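Local coordinates for scarecrow-like protein 3 (Arabidopsis thaliana, PDB 6KPB) that probably acts as a nuclear transcription factor in plant development, binding zinc finger proteins of the IDD family such as JACKDAW, at residues R137-F140 / P144-K147; L146-L151 / R445-G450; G329-F334 / S423-L428; L252-V257 / N336-L341; N65-G70 / A105-K110. All coordinates share one frame; numbering follows the deposited sequence.

Interaction 1. Residues R137-F140 / P144-K147; sequences RLFF and PILK
Phe-139 and Phe-140, near the end of helix 129-142, receive Ile-145, Leu-146 and Lys-147 from the start of helix 145-160. These are two consecutive helices of the GRAS domain packed across the short turn that joins them, with Pro-144 at the N-cap of the second. The buried part of the contact is the ring of Phe-139. CD2 of that ring lies 3.8 Å from Leu-146 CD1, the leucine crossing it at about a right angle, and Phe-139 CZ comes within 4.0 Å of Ile-145 CB. The same ring also touches Leu-396 of helix 387-406 and Tyr-475 of strand 472-482.

Phe-140 and Lys-147 make up the partly exposed side. The CG of Phe-140 stands opposite the backbone N (chi1 174°), and the ring is thereby carried to the second helix, where CD1 packs 3.8 Å from Leu-146 CB. Replacing Phe-140 by an alanine would probably leave Leu-146 CB and the methylenes of Lys-147 without their apolar partner and leave the lysine chain freer to move. That chain crosses the ring at about a right angle, with CE over one face; Lys-147 CE also comes within 3.4 Å of Phe-140 O. A bend at chi4 (-89°) brings the ammonium lower and farther out, with Lys-147 NZ 3.9 Å from Phe-140 CE2.

Interaction 2. Residues L146-L151 / R445-G450; sequences LKVSYL and RRLLQG
Torsions of -149° (chi1) and 71° (chi2) swing the branch of Leu-447 across to helix 145-160, where its CD2 methyl meets Lys-147, Val-148 and Leu-151. The arrangement is helix-on-helix packing in the GRAS domain, joining helix 438-448 of the predicted SAW region to helix 145-160 of the predicted VHIID region, with a single methyl as the meeting point. The shortest approach is from Leu-447 CD2 to Lys-147 CB, 3.6 Å; the root of the lysine chain supplies the apolar surface here while its ammonium lies farther off.

Val-148 offers the branch that lies beside its own backbone N, CG2, and the valine and Leu-447 run alongside each other in opposite senses, Val-148 CG2 being 4.1 Å from Leu-447 CD2. This valine is buried, also touching Ala-444 of helix 438-448 and Ile-458 of strand 456-461, whereas Leu-151 is partly exposed. Leu-151, one turn after Lys-147, also touches Gln-443 of the opposing helix. It meets Leu-447 tip to tip, with Leu-151 CD1 4.2 Å from Leu-447 CD2.

Interaction 3. Residues G329-F334 / S423-L428; sequences GRTDSF and SQRIDL
Arg-425 of helix 419-428 reaches across to Thr-331 and Asp-332 in the first turn of helix 330-340. The meeting is a helix-helix contact of the GRAS domain, joining a helix of the predicted PFYRE region to one of the predicted SAW region. From CB, which points toward helix 330-340, the arginine chain runs on extended through CG and CD (chi2 179°). CG is the first atom to come near the opposite segment, passing 4.2 Å from Asp-332 OD1. CD makes the closest approach, 3.6 Å from Thr-331 CG2, and the two side chains cross there at about a right angle. Thr-331 offers its methyl rather than its hydroxyl because CG2 lies trans to the backbone N, whereas OG1 sits beside that N (chi1 -64°).

Beyond CD the arginine bends at chi3 (-59°), and the guanidinium turns away from the line of the first three carbons. Asp-332 OD1 lies at the edge of this group, near its plane, but at 4.4 Å from Arg-425 NH2 it is too distant for a salt bridge. NH1 finds its ion-pair partner elsewhere, in Glu-417, and the side chain also touches Ser-327.

Helix 419-428 itself leans on the sheet through Ile-426, which packs on Met-346, Val-348 and Trp-480. The chemistry is thus divided: the arginine's methylenes supply the touching surface, Glu-417 pairs with NH1 and probably balances most of the charge, and Asp-332 is likely to add only a longer-range attraction from its exposed position.

Interaction 4. Residues L252-V257 / N336-L341; sequences LAVSSV and NAIWGL
Leu-252 and Val-254, on one face of strand 251-257, meet Leu-341 and Ile-338 at the end of helix 330-340. At one point Leu-252 CD2 sits 3.9 Å from Leu-341 CB and 3.7 Å from Leu-341 O, the two leucines crossing at a slant. At the other, methyl meets methyl: Val-254 CG2 lies 4.2 Å from Ile-338 CG2. The isoleucine presents that branch because CG2 is opposite its backbone N, with CG1 on the N side (chi1 -63°).

The next shell fixes the strand. Its backbone is bonded on one flank to strand 166-171, through Ala-253 with His-168 and Ile-170, and on the other to strand 345-351, through Val-254 with Val-345 and Val-347. Both neighbours run parallel to it. Because helix 330-340 lies between strands 251-257 and 345-351 in the chain, the contact belongs to a beta-alpha-beta crossover, the building block of the Rossmann-like sheet of the GRAS domain.

The helix side has its own supports. Ile-338 also touches Met-346, and Leu-341 rests on Val-241 and Leu-244 of helix 241-244. Trp-339 turns elsewhere, its ring edge-to-face with Phe-431. The backbone N of Leu-341 makes weak bonds to Ala-337 O and Ile-338 O.

All four contributing side chains are aliphatic and three are buried, so the crossover helix is held to the sheet here by dispersion and the exclusion of water, with shape rather than directed bonds deciding the fit.

Interaction 5. Residues N65-G70 / A105-K110; sequences NHVASG and ANRILK
The guanidinium of Arg-107 has Val-67 CG1 at its edge, near its plane. The polar atoms of the flat group serve other parts of the chain: NH1 donates to Ile-405 O, while NH2 has a long, weak ion pair with Glu-408. What Val-67 touches more closely is the aliphatic chain leading there, extended from CG to NE, with Arg-107 CD 4.1 Å from Val-67 CG1.

The tighter meeting is with Ile-108. Its CG2 methyl faces both valine branches, 3.5 Å from Val-67 CG2 and 3.6 Å from Val-67 CG1, as the two side chains cross at about a right angle. Ile-108 pays for this with CG1 in the crowded position between its own backbone N and carbonyl carbon (chi1 72°), which leaves CG2 on the N side and turned to the valine.

Both segments lie in the predicted first leucine repeat (LRI). Near its C-terminal end helix 49-69 packs here against the last turns of helix 92-109, and helix 72-85, which links them in the chain, adds Leu-79 against Ile-108. Helix 360-381 touches Arg-107 through Leu-360 and Arg-363, and Leu-115 of the second subunit packs on Ile-108, so this small valine-isoleucine contact adjoins the dimer interface.

From the N terminus, interaction 5 comes first, closing a largely helical loop within the predicted first leucine repeat; its centre is about 34 Å from that of interaction 1. Interaction 1 then closes a very short turn between consecutive helices, and interaction 2 starts on its second segment, sharing Leu-146 and Lys-147. Interaction 2 spans nearly 300 residues and brings the predicted SAW region back to the predicted VHIID region. Interactions 4 and 3 nest inside that long loop and cross each other, both using helix 330-340, once against the sheet and once against helix 419-428. Interaction 4 also touches interactions 1 and 2, where Val-257 CG1 lies 3.9 Å from Leu-146 CD2.

Interaction 1. Residues R137-F140 / P144-K147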
# COMPACT_ATOMS: atom_id res chain seq x y z
N ARG A 137 11.76 15.54 0.22
CA ARG A 137 11.69 16.97 0.45
C ARG A 137 11.54 17.28 1.93
O ARG A 137 12.14 18.23 2.45
CB ARG A 137 10.52 17.57 -0.35
CG ARG A 137 10.61 19.07 -0.59
CD ARG A 137 9.98 19.87 0.55
NE ARG A 137 8.52 19.90 0.48
CZ ARG A 137 7.74 20.40 1.43
NH1 ARG A 137 8.27 20.91 2.53
NH2 ARG A 137 6.42 20.38 1.29
N LEU A 138 10.74 16.48 2.65
CA LEU A 138 10.55 16.69 4.08
C LEU A 138 11.85 16.49 4.85
O LEU A 138 12.18 17.29 5.74
CB LEU A 138 9.46 15.76 4.61
CG LEU A 138 8.03 16.06 4.15
CD1 LEU A 138 7.08 14.96 4.61
CD2 LEU A 138 7.57 17.41 4.68
N PHE A 139 12.60 15.44 4.53
CA PHE A 139 13.89 15.23 5.17
C PHE A 139 14.82 16.42 4.91
O PHE A 139 15.50 16.89 5.83
CB PHE A 139 14.53 13.93 4.66
CG PHE A 139 15.87 13.62 5.27
CD1 PHE A 139 15.98 13.38 6.63
CD2 PHE A 139 17.00 13.55 4.49
CE1 PHE A 139 17.21 13.09 7.20
CE2 PHE A 139 18.24 13.26 5.05
CZ PHE A 139 18.34 13.03 6.41
N PHE A 140 14.83 16.92 3.68
CA PHE A 140 15.66 18.07 3.34
C PHE A 140 15.27 19.30 4.14
O PHE A 140 16.14 20.12 4.47
CB PHE A 140 15.56 18.34 1.84
CG PHE A 140 16.26 19.60 1.40
CD1 PHE A 140 17.62 19.59 1.13
CD2 PHE A 140 15.56 20.78 1.24
CE1 PHE A 140 18.27 20.74 0.72
CE2 PHE A 140 16.21 21.93 0.83
CZ PHE A 140 17.56 21.91 0.57
N PRO A 144 18.66 19.44 9.06
CA PRO A 144 19.75 20.19 8.42
C PRO A 144 20.84 19.33 7.81
O PRO A 144 21.87 19.87 7.41
CB PRO A 144 20.31 21.01 9.59
CG PRO A 144 20.16 20.08 10.75
CD PRO A 144 18.88 19.29 10.51
N ILE A 145 20.64 18.01 7.73
CA ILE A 145 21.70 17.11 7.30
C ILE A 145 22.12 17.43 5.87
O ILE A 145 23.31 17.64 5.58
CB ILE A 145 21.25 15.64 7.42
CG1 ILE A 145 20.77 15.34 8.85
CG2 ILE A 145 22.36 14.71 6.99
CD1 ILE A 145 21.81 15.61 9.91
N LEU A 146 21.16 17.47 4.95
CA LEU A 146 21.48 17.63 3.54
C LEU A 146 21.98 19.04 3.24
O LEU A 146 22.88 19.22 2.40
CB LEU A 146 20.26 17.30 2.68
CG LEU A 146 19.94 15.80 2.58
CD1 LEU A 146 18.69 15.58 1.76
CD2 LEU A 146 21.12 15.06 1.97
N LYS A 147 21.42 20.06 3.90
CA LYS A 147 21.88 21.42 3.68
C LYS A 147 23.34 21.58 4.07
O LYS A 147 24.11 22.24 3.36
CB LYS A 147 21.01 22.41 4.47
CG LYS A 147 19.57 22.53 3.97
CD LYS A 147 18.73 23.30 4.98
CE LYS A 147 17.26 23.34 4.59
NZ LYS A 147 16.94 24.50 3.72

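Interaction 2. Residues L146-L151 / R445-G450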
# COMPACT_ATOMS: atom_id res chain seq x y z
N LEU A 146 21.16 17.47 4.95
CA LEU A 146 21.48 17.63 3.54
C LEU A 146 21.98 19.04 3.24
O LEU A 146 22.88 19.22 2.40
CB LEU A 146 20.26 17.30 2.68
CG LEU A 146 19.94 15.80 2.58
CD1 LEU A 146 18.69 15.58 1.76
CD2 LEU A 146 21.12 15.06 1.97
N LYS A 147 21.42 20.06 3.90
CA LYS A 147 21.88 21.42 3.68
C LYS A 147 23.34 21.58 4.07
O LYS A 147 24.11 22.24 3.36
CB LYS A 147 21.01 22.41 4.47
CG LYS A 147 19.57 22.53 3.97
CD LYS A 147 18.73 23.30 4.98
CE LYS A 147 17.26 23.34 4.59
NZ LYS A 147 16.94 24.50 3.72
N VAL A 148 23.75 20.99 5.19
CA VAL A 148 25.15 21.04 5.60
C VAL A 148 26.01 20.26 4.62
O VAL A 148 27.07 20.74 4.18
CB VAL A 148 25.31 20.51 7.04
CG1 VAL A 148 26.78 20.31 7.37
CG2 VAL A 148 24.65 21.45 8.03
N SER A 149 25.58 19.05 4.25
CA SER A 149 26.31 18.25 3.28
C SER A 149 26.46 19.00 1.96
O SER A 149 27.57 19.12 1.42
CB SER A 149 25.59 16.92 3.06
OG SER A 149 26.23 16.15 2.06
N TYR A 150 25.36 19.54 1.43
CA TYR A 150 25.42 20.26 0.16
C TYR A 150 26.37 21.45 0.24
O TYR A 150 27.17 21.69 -0.67
CB TYR A 150 24.02 20.72 -0.25
CG TYR A 150 23.08 19.59 -0.59
CD1 TYR A 150 23.55 18.32 -0.89
CD2 TYR A 150 21.70 19.80 -0.60
CE1 TYR A 150 22.69 17.29 -1.20
CE2 TYR A 150 20.83 18.77 -0.91
CZ TYR A 150 21.32 17.52 -1.21
OH TYR A 150 20.45 16.50 -1.51
N LEU A 151 26.29 22.22 1.34
CA LEU A 151 27.16 23.38 1.49
C LEU A 151 28.63 22.97 1.50
O LEU A 151 29.46 23.56 0.81
CB LEU A 151 26.80 24.14 2.77
CG LEU A 151 27.32 25.56 3.01
CD1 LEU A 151 26.46 26.25 4.06
CD2 LEU A 151 28.78 25.58 3.44
N ARG A 445 28.28 25.66 10.48
CA ARG A 445 27.85 25.88 11.86
C ARG A 445 26.84 27.02 11.94
O ARG A 445 25.85 26.92 12.69
CB ARG A 445 29.06 26.18 12.75
CG ARG A 445 30.04 25.03 12.91
CD ARG A 445 31.00 25.33 14.05
NE ARG A 445 32.37 24.91 13.75
CZ ARG A 445 32.91 23.77 14.17
NH1 ARG A 445 32.21 22.94 14.92
NH2 ARG A 445 34.16 23.48 13.84
N ARG A 446 27.06 28.10 11.20
CA ARG A 446 26.10 29.20 11.16
C ARG A 446 24.76 28.74 10.61
O ARG A 446 23.70 29.22 11.05
CB ARG A 446 26.64 30.35 10.32
CG ARG A 446 27.69 31.19 11.02
CD ARG A 446 28.46 32.05 10.03
NE ARG A 446 29.33 33.01 10.70
CZ ARG A 446 30.35 33.63 10.12
NH1 ARG A 446 30.64 33.39 8.85
NH2 ARG A 446 31.09 34.49 10.81
N LEU A 447 24.77 27.81 9.65
CA LEU A 447 23.53 27.22 9.17
C LEU A 447 22.77 26.56 10.30
O LEU A 447 21.53 26.64 10.36
CB LEU A 447 23.83 26.21 8.06
CG LEU A 447 22.81 25.99 6.95
CD1 LEU A 447 22.76 27.21 6.05
CD2 LEU A 447 23.16 24.75 6.16
N LEU A 448 23.48 25.90 11.22
CA LEU A 448 22.83 25.26 12.36
C LEU A 448 22.23 26.26 13.34
O LEU A 448 21.41 25.87 14.17
CB LEU A 448 23.82 24.34 13.09
CG LEU A 448 24.23 23.06 12.37
CD1 LEU A 448 25.33 22.35 13.14
CD2 LEU A 448 23.03 22.15 12.22
N GLN A 449 22.62 27.52 13.26
CA GLN A 449 21.99 28.58 14.04
C GLN A 449 20.66 29.01 13.46
O GLN A 449 20.06 29.98 13.95
CB GLN A 449 22.93 29.78 14.16
N GLY A 450 20.17 28.31 12.43
CA GLY A 450 18.90 28.62 11.83
C GLY A 450 17.73 28.17 12.67
O GLY A 450 17.87 27.53 13.72

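Interaction 3. Residues G329-F334 / S423-L428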
# COMPACT_ATOMS: atom_id res chain seq x y z
N GLY A 329 33.89 -6.56 -1.06
CA GLY A 329 34.70 -6.47 -2.26
C GLY A 329 34.01 -5.66 -3.34
O GLY A 329 34.66 -5.15 -4.25
N ARG A 330 32.68 -5.55 -3.24
CA ARG A 330 31.93 -4.73 -4.20
C ARG A 330 32.25 -3.25 -4.01
O ARG A 330 32.32 -2.50 -4.99
CB ARG A 330 30.43 -4.98 -4.05
CG ARG A 330 30.05 -6.45 -4.09
CD ARG A 330 28.55 -6.67 -3.96
NE ARG A 330 27.81 -6.17 -5.13
CZ ARG A 330 26.90 -5.21 -5.08
NH1 ARG A 330 26.59 -4.63 -3.93
NH2 ARG A 330 26.28 -4.83 -6.20
N THR A 331 32.44 -2.82 -2.76
CA THR A 331 32.80 -1.42 -2.51
C THR A 331 34.18 -1.10 -3.07
O THR A 331 34.38 -0.03 -3.65
CB THR A 331 32.74 -1.13 -1.01
OG1 THR A 331 31.40 -1.29 -0.54
CG2 THR A 331 33.21 0.29 -0.73
N ASP A 332 35.14 -2.01 -2.89
CA ASP A 332 36.48 -1.80 -3.42
C ASP A 332 36.45 -1.60 -4.93
O ASP A 332 37.07 -0.68 -5.46
CB ASP A 332 37.38 -2.98 -3.06
CG ASP A 332 37.42 -3.24 -1.56
OD1 ASP A 332 36.74 -2.52 -0.81
OD2 ASP A 332 38.14 -4.18 -1.15
N SER A 333 35.72 -2.47 -5.64
CA SER A 333 35.66 -2.37 -7.10
C SER A 333 35.04 -1.05 -7.53
O SER A 333 35.48 -0.44 -8.51
CB SER A 333 34.87 -3.54 -7.67
OG SER A 333 33.48 -3.25 -7.72
N PHE A 334 34.01 -0.58 -6.82
CA PHE A 334 33.37 0.68 -7.19
C PHE A 334 34.29 1.86 -6.92
O PHE A 334 34.42 2.76 -7.76
CB PHE A 334 32.05 0.84 -6.44
CG PHE A 334 31.22 1.99 -6.93
CD1 PHE A 334 30.73 2.00 -8.22
CD2 PHE A 334 30.93 3.06 -6.10
CE1 PHE A 334 29.96 3.06 -8.68
CE2 PHE A 334 30.17 4.12 -6.55
CZ PHE A 334 29.69 4.12 -7.84
N SER A 423 37.26 5.92 6.03
CA SER A 423 38.53 6.56 5.69
C SER A 423 39.56 5.52 5.26
O SER A 423 40.20 5.66 4.21
CB SER A 423 39.04 7.38 6.87
OG SER A 423 38.17 8.46 7.14
N GLN A 424 39.74 4.47 6.07
CA GLN A 424 40.65 3.39 5.69
C GLN A 424 40.25 2.78 4.35
O GLN A 424 41.09 2.58 3.47
CB GLN A 424 40.67 2.31 6.77
CG GLN A 424 41.14 2.77 8.13
CD GLN A 424 41.31 1.61 9.09
OE1 GLN A 424 41.56 0.47 8.68
NE2 GLN A 424 41.17 1.88 10.38
N ARG A 425 38.96 2.50 4.18
CA ARG A 425 38.47 1.87 2.96
C ARG A 425 38.73 2.75 1.75
O ARG A 425 39.21 2.27 0.71
CB ARG A 425 36.98 1.56 3.10
CG ARG A 425 36.46 0.51 2.15
CD ARG A 425 34.97 0.26 2.37
NE ARG A 425 34.67 -0.17 3.73
CZ ARG A 425 34.77 -1.43 4.16
NH1 ARG A 425 34.47 -1.73 5.42
NH2 ARG A 425 35.17 -2.38 3.33
N ILE A 426 38.43 4.04 1.86
CA ILE A 426 38.62 4.95 0.74
C ILE A 426 40.10 5.24 0.51
O ILE A 426 40.56 5.31 -0.64
CB ILE A 426 37.81 6.25 0.97
CG1 ILE A 426 36.31 5.96 0.89
CG2 ILE A 426 38.20 7.32 -0.03
CD1 ILE A 426 35.44 7.14 1.27
N ASP A 427 40.87 5.39 1.59
CA ASP A 427 42.30 5.66 1.44
C ASP A 427 43.03 4.47 0.84
O ASP A 427 43.97 4.64 0.06
CB ASP A 427 42.90 6.05 2.80
CG ASP A 427 44.40 6.27 2.73
OD1 ASP A 427 45.15 5.28 2.78
OD2 ASP A 427 44.82 7.44 2.62
N LEU A 428 42.61 3.25 1.19
CA LEU A 428 43.21 2.06 0.59
C LEU A 428 42.88 1.94 -0.89
O LEU A 428 43.63 1.29 -1.63
CB LEU A 428 42.76 0.80 1.32
CG LEU A 428 43.53 0.42 2.58
CD1 LEU A 428 43.08 -0.94 3.09
CD2 LEU A 428 45.03 0.43 2.31

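Interaction 4. Residues L252-V257 / N336-L341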
# COMPACT_ATOMS: atom_id res chain seq x y z
N LEU A 252 36.71 16.70 -13.22
CA LEU A 252 35.64 15.82 -12.77
C LEU A 252 35.51 15.86 -11.26
O LEU A 252 36.51 15.93 -10.54
CB LEU A 252 35.90 14.37 -13.23
CG LEU A 252 34.76 13.38 -13.07
CD1 LEU A 252 33.60 13.76 -13.97
CD2 LEU A 252 35.23 11.96 -13.37
N ALA A 253 34.27 15.82 -10.78
CA ALA A 253 33.96 15.72 -9.37
C ALA A 253 32.85 14.71 -9.18
O ALA A 253 31.91 14.65 -9.98
CB ALA A 253 33.55 17.08 -8.78
N VAL A 254 32.96 13.90 -8.12
CA VAL A 254 32.00 12.84 -7.83
C VAL A 254 31.38 13.12 -6.47
O VAL A 254 32.10 13.36 -5.49
CB VAL A 254 32.66 11.45 -7.86
CG1 VAL A 254 31.69 10.38 -7.40
CG2 VAL A 254 33.17 11.14 -9.26
N SER A 255 30.05 13.08 -6.40
CA SER A 255 29.30 13.31 -5.17
C SER A 255 28.53 12.05 -4.82
O SER A 255 27.67 11.61 -5.60
CB SER A 255 28.35 14.50 -5.32
OG SER A 255 27.54 14.65 -4.17
N SER A 256 28.81 11.48 -3.65
CA SER A 256 28.19 10.25 -3.19
C SER A 256 27.47 10.54 -1.88
O SER A 256 28.08 10.50 -0.80
CB SER A 256 29.22 9.14 -3.03
OG SER A 256 28.61 7.91 -2.67
N VAL A 257 26.18 10.83 -1.96
CA VAL A 257 25.36 11.16 -0.80
C VAL A 257 24.61 9.90 -0.39
O VAL A 257 23.64 9.50 -1.05
CB VAL A 257 24.41 12.32 -1.09
CG1 VAL A 257 23.51 12.58 0.11
CG2 VAL A 257 25.19 13.57 -1.44
N ASN A 336 37.55 1.77 -6.78
CA ASN A 336 38.61 1.70 -7.77
C ASN A 336 38.12 2.14 -9.14
O ASN A 336 38.85 2.78 -9.90
CB ASN A 336 39.18 0.28 -7.84
CG ASN A 336 40.13 0.09 -9.00
OD1 ASN A 336 41.31 0.45 -8.92
ND2 ASN A 336 39.63 -0.49 -10.09
N ALA A 337 36.87 1.80 -9.48
CA ALA A 337 36.29 2.29 -10.73
C ALA A 337 36.19 3.81 -10.72
O ALA A 337 36.48 4.46 -11.74
CB ALA A 337 34.91 1.66 -10.95
N ILE A 338 35.78 4.39 -9.59
CA ILE A 338 35.79 5.84 -9.46
C ILE A 338 37.21 6.38 -9.56
O ILE A 338 37.46 7.40 -10.22
CB ILE A 338 35.11 6.27 -8.15
CG1 ILE A 338 33.65 5.84 -8.14
CG2 ILE A 338 35.24 7.77 -7.95
CD1 ILE A 338 32.85 6.38 -9.30
N TRP A 339 38.16 5.69 -8.92
CA TRP A 339 39.55 6.13 -8.97
C TRP A 339 40.06 6.21 -10.41
O TRP A 339 40.74 7.17 -10.79
CB TRP A 339 40.43 5.19 -8.14
CG TRP A 339 41.85 5.65 -8.00
CD1 TRP A 339 42.36 6.42 -6.99
CD2 TRP A 339 42.94 5.37 -8.88
NE1 TRP A 339 43.70 6.63 -7.20
CE2 TRP A 339 44.08 6.00 -8.35
CE3 TRP A 339 43.06 4.64 -10.07
CZ2 TRP A 339 45.33 5.93 -8.97
CZ3 TRP A 339 44.30 4.57 -10.69
CH2 TRP A 339 45.42 5.21 -10.13
N GLY A 340 39.73 5.20 -11.23
CA GLY A 340 40.19 5.20 -12.60
C GLY A 340 39.65 6.35 -13.42
O GLY A 340 40.27 6.76 -14.41
N LEU A 341 38.50 6.90 -13.03
CA LEU A 341 37.96 8.07 -13.72
C LEU A 341 38.77 9.34 -13.45
O LEU A 341 38.50 10.37 -14.08
CB LEU A 341 36.51 8.29 -13.32
CG LEU A 341 35.52 7.20 -13.74
CD1 LEU A 341 34.08 7.70 -13.60
CD2 LEU A 341 35.80 6.73 -15.16

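Interaction 5. Residues N65-G70 / A105-K110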
# COMPACT_ATOMS: atom_id res chain seq x y z
N ASN A 65 16.29 -11.84 21.53
CA ASN A 65 16.90 -13.08 22.00
C ASN A 65 16.05 -14.29 21.62
O ASN A 65 16.58 -15.31 21.16
CB ASN A 65 17.12 -13.02 23.51
CG ASN A 65 18.47 -12.43 23.88
OD1 ASN A 65 19.44 -12.57 23.15
ND2 ASN A 65 18.52 -11.76 25.03
N HIS A 66 14.73 -14.19 21.81
CA HIS A 66 13.84 -15.26 21.38
C HIS A 66 13.90 -15.46 19.87
O HIS A 66 13.76 -16.59 19.38
CB HIS A 66 12.41 -14.98 21.83
CG HIS A 66 12.23 -15.03 23.32
ND1 HIS A 66 11.14 -14.49 23.96
CD2 HIS A 66 13.01 -15.57 24.29
CE1 HIS A 66 11.24 -14.70 25.26
NE2 HIS A 66 12.37 -15.35 25.49
N VAL A 67 14.09 -14.37 19.11
CA VAL A 67 14.28 -14.49 17.67
C VAL A 67 15.53 -15.31 17.38
O VAL A 67 15.50 -16.26 16.58
CB VAL A 67 14.36 -13.10 17.02
CG1 VAL A 67 14.66 -13.23 15.53
CG2 VAL A 67 13.08 -12.32 17.25
N ALA A 68 16.64 -14.96 18.03
CA ALA A 68 17.89 -15.70 17.82
C ALA A 68 17.76 -17.15 18.27
O ALA A 68 18.22 -18.06 17.58
CB ALA A 68 19.03 -15.00 18.56
N SER A 69 17.13 -17.37 19.42
CA SER A 69 16.87 -18.74 19.87
C SER A 69 15.94 -19.47 18.92
O SER A 69 15.98 -20.71 18.85
CB SER A 69 16.28 -18.73 21.28
OG SER A 69 17.28 -18.50 22.26
N GLY A 70 15.10 -18.74 18.18
CA GLY A 70 14.18 -19.36 17.25
C GLY A 70 12.87 -19.82 17.86
O GLY A 70 12.10 -20.50 17.17
N ALA A 105 9.27 -8.59 13.85
CA ALA A 105 8.25 -9.52 13.37
C ALA A 105 8.47 -9.88 11.91
O ALA A 105 8.16 -11.01 11.50
CB ALA A 105 6.86 -8.91 13.57
N ASN A 106 9.02 -8.96 11.12
CA ASN A 106 9.33 -9.27 9.73
C ASN A 106 10.47 -10.28 9.64
O ASN A 106 10.46 -11.15 8.76
CB ASN A 106 9.68 -8.00 8.96
CG ASN A 106 8.77 -7.77 7.76
OD1 ASN A 106 7.67 -7.24 7.90
ND2 ASN A 106 9.24 -8.16 6.58
N ARG A 107 11.45 -10.18 10.54
CA ARG A 107 12.59 -11.09 10.49
C ARG A 107 12.17 -12.53 10.78
O ARG A 107 12.55 -13.45 10.06
CB ARG A 107 13.67 -10.64 11.47
CG ARG A 107 14.93 -11.49 11.42
CD ARG A 107 15.98 -11.01 12.41
NE ARG A 107 17.22 -11.75 12.25
CZ ARG A 107 18.19 -11.41 11.41
NH1 ARG A 107 18.06 -10.34 10.64
NH2 ARG A 107 19.29 -12.14 11.33
N ILE A 108 11.39 -12.73 11.85
CA ILE A 108 10.93 -14.08 12.17
C ILE A 108 9.95 -14.59 11.13
O ILE A 108 9.79 -15.81 10.98
CB ILE A 108 10.30 -14.14 13.57
CG1 ILE A 108 8.94 -13.43 13.57
CG2 ILE A 108 11.20 -13.50 14.58
CD1 ILE A 108 8.47 -13.09 14.96
N LEU A 109 9.28 -13.69 10.41
CA LEU A 109 8.45 -14.13 9.29
C LEU A 109 9.30 -14.73 8.18
O LEU A 109 8.85 -15.66 7.50
CB LEU A 109 7.63 -12.95 8.77
CG LEU A 109 6.46 -13.30 7.85
CD1 LEU A 109 5.46 -14.20 8.57
CD2 LEU A 109 5.77 -12.04 7.35
N LYS A 110 10.52 -14.23 8.00
CA LYS A 110 11.41 -14.78 6.99
C LYS A 110 11.93 -16.16 7.36
O LYS A 110 12.47 -16.86 6.50
CB LYS A 110 12.60 -13.84 6.75
CG LYS A 110 12.23 -12.53 6.06
CD LYS A 110 13.48 -11.78 5.63
CE LYS A 110 13.15 -10.59 4.75
NZ LYS A 110 14.37 -10.02 4.11